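Local coordinates for purine nucleoside phosphorylase (Schistosoma mansoni, PDB 6BI9), which probably catalyses the reversible phosphorolysis of purine nucleosides such as inosine and guanosine, giving the free base and ribose 1-phosphate, at residues I138-L143 with V193-G198. Numbering follows the deposited sequence.
Sequences INFPGL and VYAFNG. With DS7 (1,2,5-trimethyl-1H-pyrrole-3-carboxylic acid), chain G.
Ile138 is gripped by two backbone hydrogen bonds with the neighbouring parallel strand: its N donates to Tyr194 O (2.9 Å), and its O accepts from Phe196 N (3.0 Å) almost straight, at 171° at the hydrogen. Ala195 CA-H also leans on Ile138 O. Past this bridge, segment 138-143 turns into helix 140-143, and side chains take over most of the contact, against Phe196 and its carbonyl. Pro141 CG rests 3.6 Å from Phe196 CE2, the two side chains crossing at about a right angle. Asn139 OD1 lies at the edge of the Phe196 ring, 3.4 Å from Phe196 CD2. With CG anti to the backbone N (chi1 -178°), Asn139 sits at the N-cap of helix 140-143, and its OD1 accepts a weak capping bond from Gly142 N (3.1 Å). Phe140 turns its edge to Phe196 O and Ala195 CB, while Ile138 CG2 lies over one face of the Phe140 ring, toward its rim. Beyond the strand end, Asn197 ND2 donates to DS7 O (2.9 Å) and weakly to O1, and Thr201 O accepts from the same nitrogen. Glu207 of a second subunit accepts from Asn139 N. Within the mixed sheet of this phosphorylase fold, strand 189-196 lies between strands 131-139 and 218-220, with helix 224-232 packed against Asn139, Tyr194 and Phe196.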
ATOM      1  N   ILE A 138      11.943   2.008  -6.921  1.00 21.04           N
ATOM      2  CA  ILE A 138      10.530   2.369  -6.839  1.00 21.38           C
ATOM      3  C   ILE A 138       9.923   1.555  -5.687  1.00 20.99           C
ATOM      4  O   ILE A 138       9.831   0.322  -5.749  1.00 21.63           O
ATOM      5  CB  ILE A 138       9.789   2.141  -8.162  1.00 24.29           C
ATOM      6  CG1 ILE A 138      10.364   3.094  -9.232  1.00 31.91           C
ATOM      7  CG2 ILE A 138       8.294   2.414  -7.990  1.00 23.72           C
ATOM      8  CD1 ILE A 138       9.864   2.832 -10.583  1.00 37.59           C
ATOM      9  N   ASN A 139       9.515   2.253  -4.637  1.00 21.47           N
ATOM     10  CA  ASN A 139       9.123   1.679  -3.331  1.00 18.35           C
ATOM     11  C   ASN A 139       7.601   1.655  -3.225  1.00 18.34           C
ATOM     12  O   ASN A 139       6.992   2.576  -2.689  1.00 19.15           O
ATOM     13  CB  ASN A 139       9.760   2.533  -2.240  1.00 18.78           C
ATOM     14  CG  ASN A 139       9.487   2.046  -0.839  1.00 19.94           C
ATOM     15  OD1 ASN A 139       8.952   0.964  -0.627  1.00 20.65           O
ATOM     16  ND2 ASN A 139       9.876   2.881   0.152  1.00 22.54           N
ATOM     17  N   PHE A 140       6.967   0.607  -3.754  1.00 18.43           N
ATOM     18  CA  PHE A 140       5.505   0.590  -3.745  1.00 18.85           C
ATOM     19  C   PHE A 140       4.953   0.586  -2.318  1.00 17.69           C
ATOM     20  O   PHE A 140       3.989   1.339  -2.063  1.00 19.05           O
ATOM     21  CB  PHE A 140       4.974  -0.578  -4.597  1.00 22.43           C
ATOM     22  CG  PHE A 140       5.159  -0.369  -6.101  1.00 22.40           C
ATOM     23  CD1 PHE A 140       4.423   0.571  -6.779  1.00 31.72           C
ATOM     24  CD2 PHE A 140       6.063  -1.123  -6.800  1.00 24.70           C
ATOM     25  CE1 PHE A 140       4.601   0.773  -8.137  1.00 32.94           C
ATOM     26  CE2 PHE A 140       6.252  -0.915  -8.182  1.00 28.72           C
ATOM     27  CZ  PHE A 140       5.501   0.023  -8.837  1.00 27.16           C
ATOM     28  N   PRO A 141       5.489  -0.185  -1.364  1.00 17.22           N
ATOM     29  CA  PRO A 141       5.008  -0.034   0.025  1.00 20.11           C
ATOM     30  C   PRO A 141       5.126   1.393   0.551  1.00 20.75           C
ATOM     31  O   PRO A 141       4.221   1.870   1.263  1.00 20.40           O
ATOM     32  CB  PRO A 141       5.893  -1.018   0.813  1.00 19.67           C
ATOM     33  CG  PRO A 141       6.207  -2.109  -0.189  1.00 18.70           C
ATOM     34  CD  PRO A 141       6.471  -1.290  -1.457  1.00 18.04           C
ATOM     35  N   GLY A 142       6.214   2.082   0.234  1.00 18.56           N
ATOM     36  CA  GLY A 142       6.402   3.448   0.717  1.00 19.97           C
ATOM     37  C   GLY A 142       5.419   4.456   0.143  1.00 25.53           C
ATOM     38  O   GLY A 142       4.929   5.349   0.858  1.00 30.71           O
ATOM     39  N   LEU A 143       5.099   4.344  -1.150  1.00 21.35           N
ATOM     40  CA  LEU A 143       4.053   5.199  -1.692  1.00 21.89           C
ATOM     41  C   LEU A 143       2.708   4.939  -1.034  1.00 21.97           C
ATOM     42  O   LEU A 143       1.884   5.851  -0.962  1.00 21.63           O
ATOM     43  CB  LEU A 143       3.914   4.996  -3.200  1.00 24.41           C
ATOM     44  CG  LEU A 143       5.164   5.429  -3.980  1.00 28.46           C
ATOM     45  CD1 LEU A 143       5.002   4.978  -5.412  1.00 29.78           C
ATOM     46  CD2 LEU A 143       5.360   6.947  -3.932  1.00 34.40           C
ATOM     47  N   VAL A 193      17.073   0.019 -12.181  1.00 24.61           N
ATOM     48  CA  VAL A 193      16.130   0.481 -11.148  1.00 22.34           C
ATOM     49  C   VAL A 193      15.379  -0.722 -10.555  1.00 24.19           C
ATOM     50  O   VAL A 193      14.788  -1.519 -11.294  1.00 26.25           O
ATOM     51  CB  VAL A 193      15.138   1.494 -11.754  1.00 24.55           C
ATOM     52  CG1 VAL A 193      14.052   1.888 -10.736  1.00 24.43           C
ATOM     53  CG2 VAL A 193      15.865   2.748 -12.283  1.00 29.43           C
ATOM     54  N   TYR A 194      15.367  -0.830  -9.220  1.00 21.68           N
ATOM     55  CA  TYR A 194      14.737  -1.936  -8.486  1.00 20.98           C
ATOM     56  C   TYR A 194      13.347  -1.562  -7.983  1.00 20.80           C
ATOM     57  O   TYR A 194      13.200  -0.577  -7.247  1.00 23.55           O
ATOM     58  CB  TYR A 194      15.615  -2.304  -7.297  1.00 22.33           C
ATOM     59  CG  TYR A 194      15.165  -3.458  -6.383  1.00 19.97           C
ATOM     60  CD1 TYR A 194      15.690  -4.738  -6.542  1.00 24.01           C
ATOM     61  CD2 TYR A 194      14.278  -3.264  -5.313  1.00 18.49           C
ATOM     62  CE1 TYR A 194      15.335  -5.787  -5.707  1.00 19.27           C
ATOM     63  CE2 TYR A 194      13.915  -4.330  -4.455  1.00 21.38           C
ATOM     64  CZ  TYR A 194      14.440  -5.575  -4.655  1.00 18.81           C
ATOM     65  OH  TYR A 194      14.103  -6.608  -3.822  1.00 21.06           O
ATOM     66  N   ALA A 195      12.333  -2.353  -8.361  1.00 19.33           N
ATOM     67  CA  ALA A 195      10.989  -2.225  -7.790  1.00 20.96           C
ATOM     68  C   ALA A 195      10.836  -3.157  -6.595  1.00 21.84           C
ATOM     69  O   ALA A 195      11.043  -4.370  -6.717  1.00 20.60           O
ATOM     70  CB  ALA A 195       9.906  -2.561  -8.813  1.00 24.18           C
ATOM     71  N   PHE A 196      10.361  -2.606  -5.468  1.00 18.57           N
ATOM     72  CA  PHE A 196      10.068  -3.372  -4.245  1.00 18.02           C
ATOM     73  C   PHE A 196       8.583  -3.770  -4.260  1.00 19.90           C
ATOM     74  O   PHE A 196       7.709  -2.890  -4.177  1.00 21.79           O
ATOM     75  CB  PHE A 196      10.432  -2.508  -3.022  1.00 20.49           C
ATOM     76  CG  PHE A 196      10.165  -3.155  -1.662  1.00 19.55           C
ATOM     77  CD1 PHE A 196      10.199  -4.543  -1.474  1.00 21.48           C
ATOM     78  CD2 PHE A 196       9.863  -2.338  -0.553  1.00 19.63           C
ATOM     79  CE1 PHE A 196       9.945  -5.105  -0.229  1.00 21.16           C
ATOM     80  CE2 PHE A 196       9.596  -2.892   0.697  1.00 17.80           C
ATOM     81  CZ  PHE A 196       9.619  -4.274   0.872  1.00 18.56           C
ATOM     82  N   ASN A 197       8.330  -5.085  -4.456  0.87 21.32           N
ATOM     83  CA  ASN A 197       7.046  -5.811  -4.343  0.87 21.35           C
ATOM     84  C   ASN A 197       7.032  -6.378  -2.928  0.87 25.37           C
ATOM     85  O   ASN A 197       7.859  -7.234  -2.610  0.87 27.19           O
ATOM     86  CB  ASN A 197       7.008  -7.006  -5.350  0.87 21.72           C
ATOM     87  CG  ASN A 197       5.865  -8.039  -5.100  0.87 27.27           C
ATOM     88  OD1 ASN A 197       4.793  -7.716  -4.601  0.87 27.91           O
ATOM     89  ND2 ASN A 197       6.119  -9.307  -5.482  0.87 32.47           N
ATOM     90  N   GLY A 198       6.085  -5.985  -2.105  1.00 23.75           N
ATOM     91  CA  GLY A 198       6.112  -6.438  -0.718  1.00 19.67           C
ATOM     92  C   GLY A 198       6.168  -7.954  -0.580  1.00 21.02           C
ATOM     93  O   GLY A 198       6.765  -8.467   0.373  1.00 28.19           O
TER
HETATM   94  C7  DS7 G 306      11.799 -14.145  -9.627  0.91 44.43           C
HETATM   95  C4  DS7 G 306       9.164 -10.576  -6.854  0.91 27.09           C
HETATM   96  C5  DS7 G 306      10.262 -12.359  -8.605  0.91 39.34           C
HETATM   97  C6  DS7 G 306       9.368 -12.323  -9.828  0.91 43.07           C
HETATM   98  C3  DS7 G 306      10.195 -11.630  -7.376  0.91 32.98           C
HETATM   99  C2  DS7 G 306      11.291 -12.104  -6.593  0.91 28.04           C
HETATM  100  C1  DS7 G 306      11.996 -13.068  -7.337  0.91 36.49           C
HETATM  101  O   DS7 G 306       8.042 -10.396  -7.337  0.91 30.30           O
HETATM  102  O1  DS7 G 306       9.394  -9.893  -5.842  0.91 36.94           O
HETATM  103  N   DS7 G 306      11.356 -13.235  -8.575  0.91 41.24           N
HETATM  104  C   DS7 G 306      13.245 -13.849  -6.946  0.91 31.63           C